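Local coordinates for protein leucine aminopeptidase 2 (Saccharomyces cerevisiae, PDB 2XQ0) that removes N-terminal residues, preferentially from di- and tripeptides, as a zinc aminopeptidase of the M1 family, and has weak epoxide hydrolase activity, at residues A[568-580]-A[598-610]. Residues are numbered along the deposited sequence; the frame is centred on the assembly and turned at random.
Sequences IFAKLQEEYKHLA and LLNSVDRRLALAT
Ile-568 faces Leu-598 where two helices end, with 6.7 Å between their CA atoms, and Ala-580 meets Thr-610 in the helices that follow. The axes of helix segments 576-580 and 604-610 approach to 10.6 Å at -21°, nearly parallel. Each segment runs from the end of one helix through a short non-helical link into the next: a Schellman motif at Lys-571 closes one helix, and Asp-603 N-caps another through a weak bond from Leu-606 N to OD1.

No hydrogen bond joins the segments; they meet mainly through apolar side chains, burying 565 Å², both sides summed. Val-602 lies on the Tyr-576 ring, its CG2 3.8 Å from the centroid and 9° off the normal, a CH-pi contact over the face; CA of Gln-573 backs the opposite face. With CG of Tyr-576 anti to its carbonyl carbon (chi1 -61°), the ring lies with one face against Val-602, crossing it at a slant, and CZ comes 3.6 Å from Val-602 CB. Replacing Tyr-576 with an alanine would probably open a gap between Gln-573 and Val-602, depriving the valine methyl of its aromatic support. On its other branch, Val-602 CG1 presses tightly on Ile-568 CG2 at 3.5 Å. Leu-579 and Leu-599 lie side by side, pointing opposite ways, with Leu-579 CD2 3.7 Å from Leu-599 CB. Thr-610 OG1 donates to Leu-606 O while lying 3.4 Å from Ala-580 CB.

The contact belongs to the helical C-terminal domain, away from the zinc site. Leu-579 also packs on Phe-564 of helix 557-569, Leu-572 reaches helix 537-546, and Ala-607 touches Leu-630 beyond helix 620-629.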
loop_
_atom_site.group_PDB
_atom_site.type_symbol
_atom_site.label_atom_id
_atom_site.label_comp_id
_atom_site.label_asym_id
_atom_site.label_seq_id
_atom_site.Cartn_x
_atom_site.Cartn_y
_atom_site.Cartn_z
ATOM N N ILE A 568 22.242 5.543 -14.973
ATOM C CA ILE A 568 23.158 5.639 -13.836
ATOM C C ILE A 568 24.116 4.446 -13.796
ATOM O O ILE A 568 25.323 4.610 -13.636
ATOM C CB ILE A 568 22.398 5.734 -12.493
ATOM C CG1 ILE A 568 21.548 7.010 -12.444
ATOM C CG2 ILE A 568 23.369 5.690 -11.324
ATOM C CD1 ILE A 568 22.321 8.271 -12.768
ATOM N N PHE A 569 23.558 3.249 -13.939
ATOM C CA PHE A 569 24.346 2.019 -13.987
ATOM C C PHE A 569 25.389 2.074 -15.104
ATOM O O PHE A 569 26.442 1.435 -15.022
ATOM C CB PHE A 569 23.422 0.805 -14.163
ATOM C CG PHE A 569 23.086 0.106 -12.874
ATOM C CD1 PHE A 569 22.162 0.654 -11.991
ATOM C CD2 PHE A 569 23.694 -1.099 -12.542
ATOM C CE1 PHE A 569 21.851 0.012 -10.804
ATOM C CE2 PHE A 569 23.387 -1.745 -11.354
ATOM C CZ PHE A 569 22.468 -1.189 -10.481
ATOM N N ALA A 570 25.080 2.852 -16.140
ATOM C CA ALA A 570 25.983 3.077 -17.260
ATOM C C ALA A 570 26.803 4.354 -17.068
ATOM O O ALA A 570 27.627 4.708 -17.908
ATOM C CB ALA A 570 25.201 3.132 -18.573
ATOM N N LYS A 571 26.569 5.039 -15.958
ATOM C CA LYS A 571 27.314 6.252 -15.644
ATOM C C LYS A 571 27.425 7.202 -16.842
ATOM O O LYS A 571 28.512 7.696 -17.156
ATOM C CB LYS A 571 28.709 5.899 -15.110
ATOM C CG LYS A 571 28.698 5.108 -13.809
ATOM C CD LYS A 571 30.112 4.817 -13.324
ATOM C CE LYS A 571 30.098 4.170 -11.949
ATOM N NZ LYS A 571 29.305 2.907 -11.958
ATOM N N LEU A 572 26.303 7.446 -17.515
ATOM C CA LEU A 572 26.243 8.482 -18.540
ATOM C C LEU A 572 26.072 9.805 -17.822
ATOM O O LEU A 572 24.958 10.177 -17.446
ATOM C CB LEU A 572 25.079 8.247 -19.506
ATOM C CG LEU A 572 25.130 6.991 -20.380
ATOM C CD1 LEU A 572 23.845 6.835 -21.180
ATOM C CD2 LEU A 572 26.342 7.017 -21.303
ATOM N N GLN A 573 27.185 10.506 -17.625
ATOM C CA GLN A 573 27.218 11.675 -16.749
ATOM C C GLN A 573 26.334 12.829 -17.212
ATOM O O GLN A 573 25.825 13.587 -16.387
ATOM C CB GLN A 573 28.659 12.148 -16.536
ATOM C CG GLN A 573 29.518 11.164 -15.753
ATOM C CD GLN A 573 30.965 11.611 -15.628
ATOM O OE1 GLN A 573 31.508 12.263 -16.521
ATOM N NE2 GLN A 573 31.600 11.254 -14.516
ATOM N N GLU A 574 26.142 12.957 -18.522
ATOM C CA GLU A 574 25.356 14.065 -19.066
ATOM C C GLU A 574 23.864 13.961 -18.728
ATOM O O GLU A 574 23.109 14.919 -18.917
ATOM C CB GLU A 574 25.569 14.215 -20.581
ATOM C CG GLU A 574 24.979 13.101 -21.432
ATOM C CD GLU A 574 25.861 11.868 -21.491
ATOM O OE1 GLU A 574 26.946 11.877 -20.872
ATOM O OE2 GLU A 574 25.467 10.891 -22.161
ATOM N N GLU A 575 23.454 12.806 -18.210
ATOM C CA GLU A 575 22.055 12.575 -17.849
ATOM C C GLU A 575 21.754 12.771 -16.353
ATOM O O GLU A 575 20.591 12.796 -15.945
ATOM C CB GLU A 575 21.616 11.182 -18.307
ATOM C CG GLU A 575 21.741 10.957 -19.811
ATOM C CD GLU A 575 20.914 11.934 -20.637
ATOM O OE1 GLU A 575 19.969 12.543 -20.094
ATOM O OE2 GLU A 575 21.203 12.090 -21.840
ATOM N N TYR A 576 22.797 12.915 -15.543
ATOM C CA TYR A 576 22.628 13.078 -14.100
ATOM C C TYR A 576 21.714 14.256 -13.754
ATOM O O TYR A 576 21.032 14.239 -12.730
ATOM C CB TYR A 576 23.983 13.270 -13.412
ATOM C CG TYR A 576 24.956 12.115 -13.562
ATOM C CD1 TYR A 576 26.273 12.245 -13.141
ATOM C CD2 TYR A 576 24.564 10.901 -14.114
ATOM C CE1 TYR A 576 27.173 11.206 -13.264
ATOM C CE2 TYR A 576 25.457 9.856 -14.235
ATOM C CZ TYR A 576 26.764 10.020 -13.809
ATOM O OH TYR A 576 27.671 8.991 -13.927
ATOM N N LYS A 577 21.717 15.277 -14.611
ATOM C CA LYS A 577 20.949 16.505 -14.382
ATOM C C LYS A 577 19.448 16.264 -14.484
ATOM O O LYS A 577 18.648 16.877 -13.773
ATOM C CB LYS A 577 21.368 17.576 -15.396
ATOM C CG LYS A 577 20.555 18.867 -15.350
ATOM C CD LYS A 577 20.838 19.661 -14.082
ATOM C CE LYS A 577 20.364 21.104 -14.207
ATOM N NZ LYS A 577 18.875 21.220 -14.202
ATOM N N HIS A 578 19.067 15.363 -15.379
ATOM C CA HIS A 578 17.660 15.079 -15.614
ATOM C C HIS A 578 17.075 14.219 -14.496
ATOM O O HIS A 578 15.916 14.396 -14.120
ATOM C CB HIS A 578 17.474 14.433 -16.989
ATOM C CG HIS A 578 18.064 15.236 -18.106
ATOM N ND1 HIS A 578 17.307 16.050 -18.920
ATOM C CD2 HIS A 578 19.346 15.376 -18.523
ATOM C CE1 HIS A 578 18.093 16.645 -19.799
ATOM N NE2 HIS A 578 19.335 16.251 -19.581
ATOM N N LEU A 579 17.884 13.303 -13.964
ATOM C CA LEU A 579 17.492 12.529 -12.789
ATOM C C LEU A 579 17.250 13.452 -11.611
ATOM O O LEU A 579 16.238 13.339 -10.925
ATOM C CB LEU A 579 18.562 11.502 -12.406
ATOM C CG LEU A 579 18.289 10.801 -11.067
ATOM C CD1 LEU A 579 16.894 10.144 -11.059
ATOM C CD2 LEU A 579 19.370 9.777 -10.750
ATOM N N ALA A 580 18.187 14.369 -11.385
ATOM C CA ALA A 580 18.093 15.319 -10.277
ATOM C C ALA A 580 16.787 16.102 -10.334
ATOM O O ALA A 580 16.064 16.190 -9.342
ATOM C CB ALA A 580 19.289 16.269 -10.283
ATOM N N LEU A 598 20.534 6.073 -6.150
ATOM C CA LEU A 598 21.185 6.072 -7.457
ATOM C C LEU A 598 22.018 7.339 -7.704
ATOM O O LEU A 598 23.208 7.256 -8.020
ATOM C CB LEU A 598 20.151 5.872 -8.571
ATOM C CG LEU A 598 19.769 4.420 -8.878
ATOM C CD1 LEU A 598 20.968 3.669 -9.446
ATOM C CD2 LEU A 598 19.217 3.694 -7.653
ATOM N N LEU A 599 21.399 8.507 -7.552
ATOM C CA LEU A 599 22.091 9.767 -7.816
ATOM C C LEU A 599 23.280 9.991 -6.874
ATOM O O LEU A 599 24.282 10.589 -7.268
ATOM C CB LEU A 599 21.122 10.962 -7.766
ATOM C CG LEU A 599 21.681 12.274 -8.341
ATOM C CD1 LEU A 599 22.046 12.127 -9.829
ATOM C CD2 LEU A 599 20.721 13.446 -8.113
ATOM N N ASN A 600 23.174 9.506 -5.636
ATOM C CA ASN A 600 24.275 9.640 -4.684
ATOM C C ASN A 600 25.486 8.770 -5.031
ATOM O O ASN A 600 26.617 9.095 -4.666
ATOM C CB ASN A 600 23.814 9.350 -3.253
ATOM C CG ASN A 600 24.865 9.722 -2.219
ATOM O OD1 ASN A 600 25.496 8.855 -1.614
ATOM N ND2 ASN A 600 25.065 11.019 -2.021
ATOM N N SER A 601 25.251 7.670 -5.740
ATOM C CA SER A 601 26.340 6.766 -6.109
ATOM C C SER A 601 27.107 7.224 -7.350
ATOM O O SER A 601 28.095 6.600 -7.724
ATOM C CB SER A 601 25.837 5.334 -6.296
ATOM O OG SER A 601 25.100 5.189 -7.500
ATOM N N VAL A 602 26.661 8.306 -7.983
ATOM C CA VAL A 602 27.367 8.857 -9.142
ATOM C C VAL A 602 27.744 10.334 -8.985
ATOM O O VAL A 602 28.696 10.810 -9.607
ATOM C CB VAL A 602 26.579 8.650 -10.454
ATOM C CG1 VAL A 602 26.497 7.166 -10.790
ATOM C CG2 VAL A 602 25.194 9.275 -10.357
ATOM N N ASP A 603 26.999 11.050 -8.147
ATOM C CA ASP A 603 27.285 12.456 -7.862
ATOM C C ASP A 603 26.645 12.846 -6.536
ATOM O O ASP A 603 25.481 13.258 -6.496
ATOM C CB ASP A 603 26.756 13.355 -8.981
ATOM C CG ASP A 603 27.364 14.752 -8.957
ATOM O OD1 ASP A 603 27.581 15.317 -7.856
ATOM O OD2 ASP A 603 27.614 15.294 -10.053
ATOM N N ARG A 604 27.400 12.706 -5.452
ATOM C CA ARG A 604 26.862 13.027 -4.139
ATOM C C ARG A 604 26.679 14.535 -3.975
ATOM O O ARG A 604 25.671 14.981 -3.425
ATOM C CB ARG A 604 27.736 12.449 -3.027
ATOM C CG ARG A 604 27.304 12.895 -1.632
ATOM C CD ARG A 604 27.904 12.013 -0.558
ATOM N NE ARG A 604 27.574 12.500 0.772
ATOM C CZ ARG A 604 26.442 12.224 1.411
ATOM N NH1 ARG A 604 26.231 12.719 2.626
ATOM N NH2 ARG A 604 25.524 11.456 0.837
ATOM N N ARG A 605 27.648 15.306 -4.468
ATOM C CA ARG A 605 27.594 16.770 -4.446
ATOM C C ARG A 605 26.310 17.279 -5.106
ATOM O O ARG A 605 25.861 18.400 -4.856
ATOM C CB ARG A 605 28.817 17.350 -5.164
ATOM C CG ARG A 605 28.880 18.864 -5.164
ATOM C CD ARG A 605 28.882 19.405 -3.745
ATOM N NE ARG A 605 28.938 20.864 -3.701
ATOM C CZ ARG A 605 27.871 21.653 -3.653
ATOM N NH1 ARG A 605 26.655 21.124 -3.646
ATOM N NH2 ARG A 605 28.019 22.971 -3.613
ATOM N N LEU A 606 25.728 16.436 -5.950
ATOM C CA LEU A 606 24.494 16.759 -6.654
ATOM C C LEU A 606 23.283 16.147 -5.960
ATOM O O LEU A 606 22.189 16.706 -6.004
ATOM C CB LEU A 606 24.569 16.270 -8.103
ATOM C CG LEU A 606 23.285 16.293 -8.938
ATOM C CD1 LEU A 606 22.636 17.682 -8.922
ATOM C CD2 LEU A 606 23.552 15.808 -10.371
ATOM N N ALA A 607 23.475 14.995 -5.325
ATOM C CA ALA A 607 22.370 14.301 -4.665
ATOM C C ALA A 607 21.920 15.058 -3.419
ATOM O O ALA A 607 20.721 15.246 -3.191
ATOM C CB ALA A 607 22.761 12.872 -4.315
ATOM N N LEU A 608 22.890 15.504 -2.624
ATOM C CA LEU A 608 22.596 16.285 -1.424
ATOM C C LEU A 608 22.143 17.699 -1.767
ATOM O O LEU A 608 21.363 18.309 -1.031
ATOM C CB LEU A 608 23.815 16.337 -0.507
ATOM C CG LEU A 608 23.984 15.176 0.467
ATOM C CD1 LEU A 608 25.322 15.307 1.179
ATOM C CD2 LEU A 608 22.834 15.147 1.469
ATOM N N ALA A 609 22.646 18.219 -2.880
ATOM C CA ALA A 609 22.230 19.527 -3.368
ATOM C C ALA A 609 20.778 19.450 -3.818
ATOM O O ALA A 609 19.976 20.351 -3.555
ATOM C CB ALA A 609 23.114 19.961 -4.519
ATOM N N THR A 610 20.445 18.362 -4.500
ATOM C CA THR A 610 19.087 18.167 -4.973
ATOM C C THR A 610 18.124 18.008 -3.796
ATOM O O THR A 610 17.159 18.758 -3.692
ATOM C CB THR A 610 19.002 16.999 -5.950
ATOM O OG1 THR A 610 19.772 17.320 -7.117
ATOM C CG2 THR A 610 17.559 16.738 -6.353
#